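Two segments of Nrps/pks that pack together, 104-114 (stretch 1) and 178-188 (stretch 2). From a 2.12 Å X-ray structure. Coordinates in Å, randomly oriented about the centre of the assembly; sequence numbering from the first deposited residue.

Stretch 1, residues 104-114: GRGIGVYVGGR
Stretch 2 178-188: DVEAAVVAGVT

The two stretches run side by side as neighbouring parallel strands, their N-to-C directions 18° apart and their axes 4.5 Å apart at closest approach. Register is fixed by CA pairs: Gly108 CA lies 4.6 Å from Ala182 CA, Val109 CA lies 4.8 Å from Val183 CA, and Gly112 CA lies 4.5 Å from Gly186 CA. Backbone angles are extended, for example -132/112 at Tyr110 and -98/130 at Val183.

Gly108, Tyr110 and Gly112 turn both polar backbone groups across the gap. Gly108 N donates to Ala181 O (3.0 Å, 151°) and Gly108 O accepts from Val183 N (2.8 Å, 171°). Tyr110 N donates to Val183 O (2.9 Å) and Tyr110 O accepts from Ala185 N (3.0 Å). Gly112 N donates to Ala185 O (2.8 Å, 175°), while Gly112 O takes Val187 N (3.1 Å). Before this ladder, Glu180 N satisfies Gly106 O at 3.0 Å. Each of the six ladder acceptors also receives a CA-H...O contact, such as Ala182 CA to Gly108 O at 3.3 Å.

Arg105 (chi1 m, chi2 t, chi3 p) meets Glu180 (chi1 p, chi2 t) in a salt bridge whose best-aligned hydrogen bond is Arg105 NE to Glu180 OE2 (3.0 Å, 163°); Arg105 NH1 to Glu180 OE1 is short at 2.9 Å but weak, bent to 125°. One water accepts from Gly106 N (2.8 Å) and donates to Glu180 OE1 (2.5 Å). A second accepts from Arg114 N (2.9 Å) and donates to Val187 O (2.6 Å).

Ile107 (m, t), Val109 (t), Val183 (t), Val111 (t) and Ala185 share one face; Ile107 CG2 lies 4.2 Å from Val183 CG2. On the other, Tyr110 (chi1 m, chi2 -84°) extends back over Gly108, where a CB would clash with its CE2. Ala182 CB meets the ring edge, 4.1 Å from Tyr110 CE2.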

# COMPACT_ATOMS: atom_id res chain seq x y z
N GLY A 104 -10.60 -18.31 -5.79
CA GLY A 104 -11.60 -17.50 -6.40
C GLY A 104 -12.18 -16.47 -5.48
O GLY A 104 -12.95 -15.67 -5.93
N ARG A 105 -11.78 -16.42 -4.21
CA ARG A 105 -12.45 -15.48 -3.31
C ARG A 105 -11.79 -14.11 -3.26
O ARG A 105 -10.65 -13.95 -3.66
CB ARG A 105 -12.54 -16.11 -1.92
CG ARG A 105 -13.49 -17.32 -1.93
CD ARG A 105 -13.63 -17.95 -0.56
NE ARG A 105 -14.63 -17.18 0.16
CZ ARG A 105 -15.96 -17.40 0.12
NH1 ARG A 105 -16.73 -16.55 0.77
NH2 ARG A 105 -16.47 -18.43 -0.51
N GLY A 106 -12.54 -13.13 -2.78
CA GLY A 106 -12.07 -11.74 -2.66
C GLY A 106 -11.15 -11.52 -1.48
O GLY A 106 -11.50 -10.84 -0.53
N ILE A 107 -10.00 -12.13 -1.54
CA ILE A 107 -9.06 -12.15 -0.44
C ILE A 107 -7.83 -11.34 -0.86
O ILE A 107 -7.23 -11.64 -1.86
CB ILE A 107 -8.70 -13.61 -0.09
CG1 ILE A 107 -10.00 -14.33 0.34
CG2 ILE A 107 -7.63 -13.65 0.98
CD1 ILE A 107 -9.76 -15.70 0.88
N GLY A 108 -7.49 -10.30 -0.11
CA GLY A 108 -6.32 -9.49 -0.41
C GLY A 108 -5.07 -10.11 0.17
O GLY A 108 -5.15 -10.94 1.09
N VAL A 109 -3.94 -9.77 -0.41
CA VAL A 109 -2.64 -10.24 -0.01
C VAL A 109 -1.75 -9.01 0.19
O VAL A 109 -1.57 -8.20 -0.71
CB VAL A 109 -2.04 -11.11 -1.09
CG1 VAL A 109 -0.61 -11.55 -0.76
CG2 VAL A 109 -2.90 -12.32 -1.32
N TYR A 110 -1.19 -8.88 1.38
CA TYR A 110 -0.40 -7.74 1.76
C TYR A 110 0.87 -8.23 2.38
O TYR A 110 0.84 -8.86 3.45
CB TYR A 110 -1.19 -6.88 2.78
CG TYR A 110 -2.52 -6.44 2.20
CD1 TYR A 110 -2.63 -5.32 1.39
CD2 TYR A 110 -3.63 -7.23 2.33
CE1 TYR A 110 -3.87 -4.94 0.84
CE2 TYR A 110 -4.84 -6.86 1.80
CZ TYR A 110 -4.95 -5.73 1.04
OH TYR A 110 -6.18 -5.40 0.49
N VAL A 111 2.00 -8.01 1.71
CA VAL A 111 3.26 -8.57 2.15
C VAL A 111 4.27 -7.52 2.48
O VAL A 111 4.45 -6.59 1.72
CB VAL A 111 3.89 -9.44 1.03
CG1 VAL A 111 5.26 -9.99 1.41
CG2 VAL A 111 2.95 -10.58 0.71
N GLY A 112 4.91 -7.66 3.64
CA GLY A 112 6.04 -6.82 3.98
C GLY A 112 7.30 -7.56 3.65
O GLY A 112 7.55 -8.63 4.16
N GLY A 113 8.11 -7.01 2.79
CA GLY A 113 9.28 -7.71 2.36
C GLY A 113 10.03 -6.96 1.29
O GLY A 113 9.51 -6.05 0.64
N ARG A 114 11.29 -7.32 1.14
CA ARG A 114 12.18 -6.63 0.23
C ARG A 114 12.44 -7.55 -0.93
O ARG A 114 12.97 -8.64 -0.77
CB ARG A 114 13.52 -6.29 0.93
CG ARG A 114 14.55 -5.60 0.01
CD ARG A 114 15.64 -4.86 0.79
NE ARG A 114 15.05 -3.72 1.57
CZ ARG A 114 14.86 -3.69 2.90
NH1 ARG A 114 15.17 -4.72 3.69
NH2 ARG A 114 14.31 -2.60 3.46
N ASP A 178 -13.68 -3.72 0.91
CA ASP A 178 -13.02 -4.10 -0.34
C ASP A 178 -12.61 -5.59 -0.46
O ASP A 178 -12.53 -6.13 -1.56
CB ASP A 178 -11.83 -3.18 -0.61
CG ASP A 178 -12.25 -1.77 -1.11
OD1 ASP A 178 -13.47 -1.49 -1.36
OD2 ASP A 178 -11.33 -0.92 -1.25
N VAL A 179 -12.36 -6.25 0.67
CA VAL A 179 -12.04 -7.69 0.71
C VAL A 179 -12.88 -8.33 1.81
O VAL A 179 -13.25 -7.65 2.79
CB VAL A 179 -10.55 -7.92 0.98
CG1 VAL A 179 -9.71 -7.31 -0.12
CG2 VAL A 179 -10.10 -7.32 2.32
N GLU A 180 -13.17 -9.59 1.65
CA GLU A 180 -13.79 -10.38 2.72
C GLU A 180 -12.75 -10.94 3.70
O GLU A 180 -13.10 -11.34 4.81
CB GLU A 180 -14.65 -11.50 2.14
CG GLU A 180 -13.85 -12.57 1.43
CD GLU A 180 -14.58 -13.90 1.25
OE1 GLU A 180 -15.45 -14.00 0.35
OE2 GLU A 180 -14.23 -14.88 1.99
N ALA A 181 -11.49 -11.01 3.28
CA ALA A 181 -10.47 -11.54 4.14
C ALA A 181 -9.16 -11.11 3.57
O ALA A 181 -9.11 -10.64 2.45
CB ALA A 181 -10.57 -13.06 4.19
N ALA A 182 -8.11 -11.23 4.36
CA ALA A 182 -6.78 -10.76 3.98
C ALA A 182 -5.66 -11.65 4.50
O ALA A 182 -5.69 -12.12 5.66
CB ALA A 182 -6.55 -9.37 4.53
N VAL A 183 -4.69 -11.89 3.65
CA VAL A 183 -3.49 -12.54 4.07
C VAL A 183 -2.48 -11.41 4.31
O VAL A 183 -2.28 -10.55 3.44
CB VAL A 183 -2.95 -13.43 2.93
CG1 VAL A 183 -1.58 -13.92 3.24
CG2 VAL A 183 -3.88 -14.58 2.64
N VAL A 184 -1.82 -11.42 5.45
CA VAL A 184 -0.79 -10.44 5.78
C VAL A 184 0.45 -11.22 6.16
O VAL A 184 0.39 -12.13 6.96
CB VAL A 184 -1.24 -9.58 6.97
CG1 VAL A 184 -0.16 -8.65 7.48
CG2 VAL A 184 -2.40 -8.73 6.54
N ALA A 185 1.59 -10.87 5.59
CA ALA A 185 2.80 -11.60 5.83
C ALA A 185 3.96 -10.64 5.95
O ALA A 185 3.94 -9.54 5.42
CB ALA A 185 3.12 -12.53 4.67
N GLY A 186 5.01 -11.14 6.55
CA GLY A 186 6.32 -10.49 6.53
C GLY A 186 7.34 -11.56 6.29
O GLY A 186 7.20 -12.67 6.80
N VAL A 187 8.38 -11.23 5.54
CA VAL A 187 9.40 -12.20 5.22
C VAL A 187 10.76 -11.52 5.07
O VAL A 187 10.87 -10.43 4.51
CB VAL A 187 9.06 -12.98 3.90
CG1 VAL A 187 9.08 -12.07 2.68
CG2 VAL A 187 10.00 -14.13 3.68
N THR A 188 11.80 -12.18 5.57
CA THR A 188 13.19 -11.81 5.29
C THR A 188 14.03 -13.04 5.26
O THR A 188 14.01 -13.82 6.19
CB THR A 188 13.80 -10.93 6.40
OG1 THR A 188 13.13 -9.68 6.44
CG2 THR A 188 15.30 -10.68 6.15
O HOH W 1 -15.24 -13.75 -2.14
O HOH W 2 12.50 -9.27 2.84